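Side-chain contacts in TssK (Serratia sp. FS14, PDB 5Y0E), which serves as a structural baseplate component of the bacterial type VI secretion system, probably connecting the baseplate to the membrane complex: residues 43-48 with 73-78; 215-220 with 235-240. All blocks are in the same frame, centred on the assembly; numbering follows the deposited sequence.

Contact 1 of 2, residues 43-48 with 73-78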
ATOM      1  N   TRP A  43      -6.570   4.779  17.920  1.00 42.91           N
ATOM      2  CA  TRP A  43      -7.784   4.381  18.606  1.00 41.32           C
ATOM      3  C   TRP A  43      -8.750   3.728  17.636  1.00 40.87           C
ATOM      4  O   TRP A  43      -8.704   3.980  16.438  1.00 41.68           O
ATOM      5  CB  TRP A  43      -8.449   5.586  19.251  1.00 39.32           C
ATOM      6  CG  TRP A  43      -8.881   6.588  18.258  1.00 42.71           C
ATOM      7  CD1 TRP A  43     -10.123   6.731  17.726  1.00 42.86           C
ATOM      8  CD2 TRP A  43      -8.067   7.581  17.645  1.00 43.85           C
ATOM      9  NE1 TRP A  43     -10.135   7.758  16.833  1.00 43.34           N
ATOM     10  CE2 TRP A  43      -8.887   8.304  16.770  1.00 41.77           C
ATOM     11  CE3 TRP A  43      -6.723   7.936  17.758  1.00 43.55           C
ATOM     12  CZ2 TRP A  43      -8.413   9.361  16.013  1.00 46.44           C
ATOM     13  CZ3 TRP A  43      -6.250   8.971  17.013  1.00 41.66           C
ATOM     14  CH2 TRP A  43      -7.090   9.680  16.145  1.00 45.84           C
ATOM     15  N   GLY A  44      -9.614   2.888  18.156  1.00 38.98           N
ATOM     16  CA  GLY A  44     -10.684   2.312  17.381  1.00 38.30           C
ATOM     17  C   GLY A  44     -10.919   0.895  17.811  1.00 38.12           C
ATOM     18  O   GLY A  44     -10.358   0.434  18.794  1.00 41.80           O
ATOM     19  N   PHE A  45     -11.737   0.186  17.054  1.00 37.03           N
ATOM     20  CA  PHE A  45     -12.048  -1.209  17.316  1.00 37.69           C
ATOM     21  C   PHE A  45     -11.201  -2.121  16.458  1.00 36.58           C
ATOM     22  O   PHE A  45     -10.995  -1.865  15.274  1.00 37.51           O
ATOM     23  CB  PHE A  45     -13.521  -1.528  17.046  1.00 37.26           C
ATOM     24  CG  PHE A  45     -14.435  -0.929  18.029  1.00 37.58           C
ATOM     25  CD1 PHE A  45     -14.671  -1.552  19.230  1.00 39.73           C
ATOM     26  CD2 PHE A  45     -15.040   0.273  17.776  1.00 38.08           C
ATOM     27  CE1 PHE A  45     -15.487  -0.990  20.154  1.00 38.81           C
ATOM     28  CE2 PHE A  45     -15.862   0.841  18.701  1.00 39.02           C
ATOM     29  CZ  PHE A  45     -16.082   0.206  19.895  1.00 40.62           C
ATOM     30  N   LEU A  46     -10.720  -3.189  17.074  1.00 39.84           N
ATOM     31  CA  LEU A  46     -10.262  -4.361  16.358  1.00 38.53           C
ATOM     32  C   LEU A  46     -11.396  -5.310  16.075  1.00 39.13           C
ATOM     33  O   LEU A  46     -11.421  -5.949  15.033  1.00 39.52           O
ATOM     34  CB  LEU A  46      -9.218  -5.108  17.171  1.00 40.20           C
ATOM     35  CG  LEU A  46      -7.872  -4.452  17.227  1.00 40.97           C
ATOM     36  CD1 LEU A  46      -7.184  -5.003  18.413  1.00 43.13           C
ATOM     37  CD2 LEU A  46      -7.143  -4.790  15.958  1.00 38.81           C
ATOM     38  N   THR A  47     -12.297  -5.447  17.029  1.00 42.19           N
ATOM     39  CA  THR A  47     -13.420  -6.349  16.936  1.00 40.20           C
ATOM     40  C   THR A  47     -14.617  -5.676  17.579  1.00 42.03           C
ATOM     41  O   THR A  47     -14.475  -4.862  18.491  1.00 45.46           O
ATOM     42  CB  THR A  47     -13.134  -7.692  17.615  1.00 40.46           C
ATOM     43  OG1 THR A  47     -12.710  -7.481  18.963  1.00 42.84           O
ATOM     44  CG2 THR A  47     -12.068  -8.427  16.883  1.00 35.95           C
ATOM     45  N   LEU A  48     -15.796  -6.010  17.077  1.00 40.63           N
ATOM     46  CA  LEU A  48     -17.029  -5.385  17.540  1.00 42.99           C
ATOM     47  C   LEU A  48     -18.154  -6.335  17.195  1.00 48.15           C
ATOM     48  O   LEU A  48     -18.364  -6.627  16.020  1.00 53.04           O
ATOM     49  CB  LEU A  48     -17.242  -4.028  16.882  1.00 37.92           C
ATOM     50  CG  LEU A  48     -18.387  -3.181  17.377  1.00 37.32           C
ATOM     51  CD1 LEU A  48     -18.448  -3.266  18.861  1.00 44.57           C
ATOM     52  CD2 LEU A  48     -18.155  -1.776  16.996  1.00 38.83           C
ATOM     53  N   THR A  73      -6.382   3.925  26.089  1.00 45.29           N
ATOM     54  CA  THR A  73      -6.666   2.801  26.948  1.00 41.71           C
ATOM     55  C   THR A  73      -7.095   1.600  26.130  1.00 40.45           C
ATOM     56  O   THR A  73      -8.134   1.660  25.477  1.00 43.31           O
ATOM     57  CB  THR A  73      -7.749   3.168  27.915  1.00 40.56           C
ATOM     58  OG1 THR A  73      -7.384   4.378  28.563  1.00 39.64           O
ATOM     59  CG2 THR A  73      -7.928   2.072  28.929  1.00 40.74           C
ATOM     60  N   PRO A  74      -6.348   0.509  26.143  1.00 39.47           N
ATOM     61  CA  PRO A  74      -6.811  -0.718  25.493  1.00 39.58           C
ATOM     62  C   PRO A  74      -7.909  -1.385  26.290  1.00 40.02           C
ATOM     63  O   PRO A  74      -8.006  -1.222  27.502  1.00 41.92           O
ATOM     64  CB  PRO A  74      -5.558  -1.591  25.464  1.00 39.79           C
ATOM     65  CG  PRO A  74      -4.721  -1.083  26.558  1.00 38.73           C
ATOM     66  CD  PRO A  74      -5.001   0.367  26.710  1.00 39.82           C
ATOM     67  N   PHE A  75      -8.736  -2.154  25.597  1.00 39.23           N
ATOM     68  CA  PHE A  75      -9.847  -2.837  26.229  1.00 35.68           C
ATOM     69  C   PHE A  75     -10.178  -4.077  25.432  1.00 39.96           C
ATOM     70  O   PHE A  75      -9.907  -4.163  24.240  1.00 45.66           O
ATOM     71  CB  PHE A  75     -11.104  -1.958  26.338  1.00 37.81           C
ATOM     72  CG  PHE A  75     -11.668  -1.553  25.012  1.00 40.22           C
ATOM     73  CD1 PHE A  75     -12.568  -2.356  24.356  1.00 41.48           C
ATOM     74  CD2 PHE A  75     -11.258  -0.389  24.409  1.00 38.04           C
ATOM     75  CE1 PHE A  75     -13.041  -2.004  23.139  1.00 39.43           C
ATOM     76  CE2 PHE A  75     -11.738  -0.037  23.203  1.00 38.08           C
ATOM     77  CZ  PHE A  75     -12.629  -0.842  22.562  1.00 40.42           C
ATOM     78  N   ARG A  76     -10.821  -5.012  26.113  1.00 39.84           N
ATOM     79  CA  ARG A  76     -11.246  -6.273  25.540  1.00 44.72           C
ATOM     80  C   ARG A  76     -12.282  -6.864  26.482  1.00 50.99           C
ATOM     81  O   ARG A  76     -12.050  -6.915  27.687  1.00 57.28           O
ATOM     82  CB  ARG A  76     -10.060  -7.221  25.368  1.00 49.48           C
ATOM     83  CG  ARG A  76     -10.445  -8.623  24.965  1.00 55.97           C
ATOM     84  CD  ARG A  76      -9.227  -9.528  24.880  1.00 65.88           C
ATOM     85  NE  ARG A  76      -8.132  -8.867  24.179  1.00 70.15           N
ATOM     86  CZ  ARG A  76      -7.935  -8.936  22.865  1.00 70.62           C
ATOM     87  NH1 ARG A  76      -8.753  -9.649  22.101  1.00 66.63           N
ATOM     88  NH2 ARG A  76      -6.916  -8.291  22.308  1.00 68.44           N
ATOM     89  N   PHE A  77     -13.423  -7.284  25.950  1.00 49.77           N
ATOM     90  CA  PHE A  77     -14.417  -7.935  26.782  1.00 48.12           C
ATOM     91  C   PHE A  77     -15.215  -8.899  25.933  1.00 50.68           C
ATOM     92  O   PHE A  77     -15.218  -8.824  24.709  1.00 52.21           O
ATOM     93  CB  PHE A  77     -15.342  -6.935  27.486  1.00 50.81           C
ATOM     94  CG  PHE A  77     -16.226  -6.139  26.561  1.00 52.14           C
ATOM     95  CD1 PHE A  77     -17.337  -6.706  25.963  1.00 54.37           C
ATOM     96  CD2 PHE A  77     -15.963  -4.815  26.322  1.00 51.02           C
ATOM     97  CE1 PHE A  77     -18.142  -5.976  25.128  1.00 54.68           C
ATOM     98  CE2 PHE A  77     -16.773  -4.075  25.493  1.00 52.59           C
ATOM     99  CZ  PHE A  77     -17.863  -4.659  24.895  1.00 55.99           C
ATOM    100  N   SER A  78     -15.901  -9.809  26.604  1.00 51.07           N
ATOM    101  CA  SER A  78     -16.747 -10.763  25.914  1.00 53.24           C
ATOM    102  C   SER A  78     -17.747 -11.325  26.901  1.00 57.67           C
ATOM    103  O   SER A  78     -17.445 -11.501  28.077  1.00 58.31           O
ATOM    104  CB  SER A  78     -15.944 -11.890  25.291  1.00 51.80           C
ATOM    105  OG  SER A  78     -16.821 -12.847  24.754  1.00 58.80           O
TER

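Contact 2 of 2, residues 215-220 with 235-240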
ATOM      1  N   GLN A 215     -10.005  -8.490 -17.188  1.00 39.59           N
ATOM      2  CA  GLN A 215     -10.295  -9.560 -18.126  1.00 40.38           C
ATOM      3  C   GLN A 215     -10.725  -8.993 -19.468  1.00 44.66           C
ATOM      4  O   GLN A 215     -10.250  -9.414 -20.524  1.00 42.50           O
ATOM      5  CB  GLN A 215     -11.382 -10.452 -17.534  1.00 42.57           C
ATOM      6  CG  GLN A 215     -11.760 -11.684 -18.323  1.00 51.09           C
ATOM      7  CD  GLN A 215     -13.233 -12.068 -18.126  1.00 59.42           C
ATOM      8  OE1 GLN A 215     -14.029 -11.284 -17.582  1.00 54.42           O
ATOM      9  NE2 GLN A 215     -13.604 -13.266 -18.583  1.00 55.20           N
ATOM     10  N   GLN A 216     -11.658  -8.082 -19.437  1.00 42.08           N
ATOM     11  CA  GLN A 216     -12.173  -7.532 -20.643  1.00 42.73           C
ATOM     12  C   GLN A 216     -11.176  -6.692 -21.398  1.00 41.82           C
ATOM     13  O   GLN A 216     -11.007  -6.868 -22.562  1.00 44.34           O
ATOM     14  CB  GLN A 216     -13.444  -6.760 -20.337  1.00 45.36           C
ATOM     15  CG  GLN A 216     -14.375  -6.604 -21.506  1.00 49.15           C
ATOM     16  CD  GLN A 216     -13.872  -5.596 -22.486  1.00 48.90           C
ATOM     17  OE1 GLN A 216     -13.428  -4.535 -22.112  1.00 47.60           O
ATOM     18  NE2 GLN A 216     -13.909  -5.942 -23.741  1.00 45.79           N
ATOM     19  N   MET A 217     -10.502  -5.787 -20.737  1.00 38.81           N
ATOM     20  CA  MET A 217      -9.570  -4.953 -21.455  1.00 39.89           C
ATOM     21  C   MET A 217      -8.429  -5.720 -22.071  1.00 40.78           C
ATOM     22  O   MET A 217      -8.044  -5.447 -23.168  1.00 42.76           O
ATOM     23  CB  MET A 217      -9.063  -3.842 -20.579  1.00 37.97           C
ATOM     24  CG  MET A 217     -10.099  -2.794 -20.326  1.00 39.19           C
ATOM     25  SD  MET A 217      -9.470  -1.427 -19.401  1.00 39.13           S
ATOM     26  CE  MET A 217      -8.935  -0.384 -20.710  1.00 32.44           C
ATOM     27  N   SER A 218      -7.917  -6.714 -21.371  1.00 40.27           N
ATOM     28  CA  SER A 218      -6.828  -7.508 -21.877  1.00 40.65           C
ATOM     29  C   SER A 218      -7.211  -8.263 -23.119  1.00 42.40           C
ATOM     30  O   SER A 218      -6.455  -8.361 -24.030  1.00 44.57           O
ATOM     31  CB  SER A 218      -6.329  -8.467 -20.828  1.00 40.04           C
ATOM     32  OG  SER A 218      -7.328  -9.357 -20.488  1.00 40.95           O
ATOM     33  N   GLN A 219      -8.419  -8.763 -23.181  1.00 45.39           N
ATOM     34  CA  GLN A 219      -8.834  -9.474 -24.349  1.00 44.67           C
ATOM     35  C   GLN A 219      -8.984  -8.597 -25.572  1.00 44.10           C
ATOM     36  O   GLN A 219      -8.796  -9.049 -26.663  1.00 46.33           O
ATOM     37  CB  GLN A 219     -10.094 -10.248 -24.049  1.00 48.18           C
ATOM     38  CG  GLN A 219      -9.843 -11.309 -23.010  1.00 54.60           C
ATOM     39  CD  GLN A 219     -10.926 -12.346 -22.942  1.00 60.56           C
ATOM     40  OE1 GLN A 219     -11.818 -12.258 -22.121  1.00 63.93           O
ATOM     41  NE2 GLN A 219     -10.842 -13.340 -23.796  1.00 61.05           N
ATOM     42  N   ARG A 220      -9.330  -7.343 -25.378  1.00 42.79           N
ATOM     43  CA  ARG A 220      -9.458  -6.421 -26.457  1.00 42.81           C
ATOM     44  C   ARG A 220      -8.074  -6.010 -26.928  1.00 42.51           C
ATOM     45  O   ARG A 220      -7.834  -5.890 -28.085  1.00 42.64           O
ATOM     46  CB  ARG A 220     -10.285  -5.235 -26.007  1.00 41.03           C
ATOM     47  CG  ARG A 220     -10.055  -3.958 -26.761  1.00 36.60           C
ATOM     48  CD  ARG A 220     -10.660  -4.011 -28.124  1.00 38.31           C
ATOM     49  NE  ARG A 220     -12.090  -4.052 -28.062  1.00 39.57           N
ATOM     50  CZ  ARG A 220     -12.835  -4.704 -28.919  1.00 47.12           C
ATOM     51  NH1 ARG A 220     -14.126  -4.706 -28.798  1.00 55.59           N
ATOM     52  NH2 ARG A 220     -12.274  -5.357 -29.891  1.00 47.43           N
ATOM     53  N   PHE A 235      -4.308   0.900 -23.047  1.00 41.12           N
ATOM     54  CA  PHE A 235      -3.225   0.149 -22.496  1.00 37.60           C
ATOM     55  C   PHE A 235      -2.725   0.796 -21.236  1.00 37.48           C
ATOM     56  O   PHE A 235      -2.394   0.125 -20.323  1.00 40.05           O
ATOM     57  CB  PHE A 235      -2.121  -0.014 -23.510  1.00 41.38           C
ATOM     58  CG  PHE A 235      -1.025  -0.899 -23.053  1.00 41.68           C
ATOM     59  CD1 PHE A 235      -1.227  -2.225 -22.874  1.00 42.93           C
ATOM     60  CD2 PHE A 235       0.189  -0.399 -22.794  1.00 46.23           C
ATOM     61  CE1 PHE A 235      -0.232  -3.033 -22.434  1.00 41.89           C
ATOM     62  CE2 PHE A 235       1.196  -1.205 -22.363  1.00 46.91           C
ATOM     63  CZ  PHE A 235       0.983  -2.524 -22.179  1.00 41.30           C
ATOM     64  N   MET A 236      -2.635   2.106 -21.200  1.00 37.16           N
ATOM     65  CA  MET A 236      -2.246   2.776 -19.964  1.00 39.76           C
ATOM     66  C   MET A 236      -3.203   2.482 -18.825  1.00 39.56           C
ATOM     67  O   MET A 236      -2.799   2.512 -17.669  1.00 38.06           O
ATOM     68  CB  MET A 236      -2.194   4.281 -20.161  1.00 40.99           C
ATOM     69  CG  MET A 236      -1.016   4.753 -20.868  1.00 42.97           C
ATOM     70  SD  MET A 236      -1.296   6.240 -21.784  1.00 47.68           S
ATOM     71  CE  MET A 236       0.025   7.103 -21.150  1.00 44.30           C
ATOM     72  N   LEU A 237      -4.476   2.248 -19.128  1.00 38.28           N
ATOM     73  CA  LEU A 237      -5.458   2.073 -18.077  1.00 35.21           C
ATOM     74  C   LEU A 237      -5.459   0.646 -17.562  1.00 34.91           C
ATOM     75  O   LEU A 237      -5.558   0.422 -16.360  1.00 33.44           O
ATOM     76  CB  LEU A 237      -6.842   2.465 -18.586  1.00 35.26           C
ATOM     77  CG  LEU A 237      -8.002   2.194 -17.626  1.00 34.73           C
ATOM     78  CD1 LEU A 237      -7.965   3.083 -16.401  1.00 31.46           C
ATOM     79  CD2 LEU A 237      -9.270   2.376 -18.321  1.00 31.78           C
ATOM     80  N   LEU A 238      -5.350  -0.322 -18.464  1.00 34.84           N
ATOM     81  CA  LEU A 238      -5.147  -1.694 -18.044  1.00 36.91           C
ATOM     82  C   LEU A 238      -3.914  -1.818 -17.146  1.00 35.03           C
ATOM     83  O   LEU A 238      -3.946  -2.507 -16.127  1.00 34.64           O
ATOM     84  CB  LEU A 238      -5.031  -2.580 -19.273  1.00 35.70           C
ATOM     85  CG  LEU A 238      -4.727  -4.057 -19.041  1.00 36.78           C
ATOM     86  CD1 LEU A 238      -5.785  -4.741 -18.184  1.00 35.72           C
ATOM     87  CD2 LEU A 238      -4.610  -4.747 -20.348  1.00 35.10           C
ATOM     88  N   GLN A 239      -2.839  -1.124 -17.492  1.00 37.45           N
ATOM     89  CA  GLN A 239      -1.683  -1.050 -16.618  1.00 38.02           C
ATOM     90  C   GLN A 239      -2.061  -0.592 -15.235  1.00 36.16           C
ATOM     91  O   GLN A 239      -1.598  -1.153 -14.240  1.00 40.50           O
ATOM     92  CB  GLN A 239      -0.671  -0.082 -17.170  1.00 34.61           C
ATOM     93  CG  GLN A 239       0.530  -0.683 -17.632  1.00 37.60           C
ATOM     94  CD  GLN A 239       1.291   0.277 -18.466  1.00 43.93           C
ATOM     95  OE1 GLN A 239       1.019   0.403 -19.656  1.00 43.12           O
ATOM     96  NE2 GLN A 239       2.266   0.960 -17.867  1.00 41.24           N
ATOM     97  N   LEU A 240      -2.847   0.481 -15.162  1.00 34.45           N
ATOM     98  CA  LEU A 240      -3.240   1.027 -13.876  1.00 31.20           C
ATOM     99  C   LEU A 240      -4.150   0.067 -13.146  1.00 32.80           C
ATOM    100  O   LEU A 240      -4.046  -0.085 -11.934  1.00 36.22           O
ATOM    101  CB  LEU A 240      -3.917   2.372 -14.059  1.00 30.61           C
ATOM    102  CG  LEU A 240      -4.382   3.063 -12.776  1.00 32.63           C
ATOM    103  CD1 LEU A 240      -3.224   3.558 -11.994  1.00 31.46           C
ATOM    104  CD2 LEU A 240      -5.309   4.199 -13.096  1.00 27.96           C
TER

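Contact 1 of 2, residues 43-48 with 73-78
F45 and F75 meet through the far ends of their rings, with CE1 of F45 lying 3.7 Å from CZ of F75. The ring centroids are 5.8 Å apart and the planes are turned 80° against each other, but the approach is oblique, with neither a stack nor a true T-shape. For F75 the touch is at its edge: CD1 of F45 lies in the plane of that ring, 4.0 Å from F75 CZ. One face of the F45 ring is packed from within its own segment, past the corner at L46, where CD2 of L48 sits 3.7 Å above the plane and over its centre.

Both phenylalanines belong to an antiparallel three-stranded sheet ordered 44-50, 62-68, 74-78, and they stand on its two outer strands. Their CA atoms are 9.3 Å apart, as expected with a whole strand between them, a gap that these two long aromatic side chains span. A65 of the middle strand touches F45, its small methyl suiting a place against a large ring. Both rings also reach L100 and L166 of another sheet, so the contact lies in the buried layer between two sheets.

With CG between the backbone N and the carbonyl carbon (chi1 63°), the F75 ring leaves its strand toward F45, M69, L100 and L166. Further out, L46 and T47 both face S66, a classic beta bulge, and T47 OG1 is hydrogen-bonded to the hydroxyl of S66. At the backbone angles of G44 a CB would jam against the preceding carbonyl oxygen, which calls for glycine. P74 and R76 pack on Y30 and D3 of a second subunit.

Contact 2 of 2, residues 215-220 with 235-240
Between M217 and S218 on one helix and L237 and L238 on the other, no ring or side-chain amide takes part: methyls, methylenes and a thioether meet, and one leucine methyl rests on backbone. The nearest flat group, the ring of F235, leads away from residues 215-220 but still reaches L221, one residue further along that helix, and M236 of a second subunit. M217 crosses L237 at about a right angle, its methyl CE 3.7 Å from L237 CD2 and its SD 4.0 Å from the same methyl. The bend of its chain at the thioether (chi3 91°) turns CE onto the leucine, where it also comes within 4.1 Å of L237 CB. An unbranched, flexible methionine suits a place where the axes of the two segments come within 10.0 Å.

Helices 197-222 and 229-253 form a helical hairpin, in which the segments run roughly antiparallel, 143° between their directions. Within it L238 packs as a knob into the hole formed by S214, M217, S218 and L221. Its two methyls divide the work: CD1 faces M217 CB at 4.2 Å, while CD2 rests against the backbone of S218, 3.9 Å from its CA. Serine is small enough to let a leucine branch come so near the helix backbone. Its hydroxyl is turned back on its own helix (chi1 63°) to bond S214 O, with Q215 O also near, which satisfies a buried polar atom beside an apolar surface. L237 is flanked by L273 of helix 259-273 and by F276, while M236 packs on M236 of the second subunit and Q239 of the third.

How the contacts relate
Contact 1 closes before contact 2 opens along the chain, and their centres lie about 42 Å apart, on opposite sides of the chain's centre, with nearest atoms about 28 Å apart. They share no helix or strand. Contact 1 ties the outer strands of the sheet 44-50, 62-68, 74-78 in the beta-rich N-terminal part; contact 2 joins helices 197-222 and 229-253 of the helical part that follows. Each therefore belongs to a different module of an elongated subunit, contact 1 buried and contact 2 only partly so. Both also have residues within reach of the second subunit, so neighbouring subunits of the three-chain assembly meet at two well-separated places, in keeping with a structural role in the baseplate.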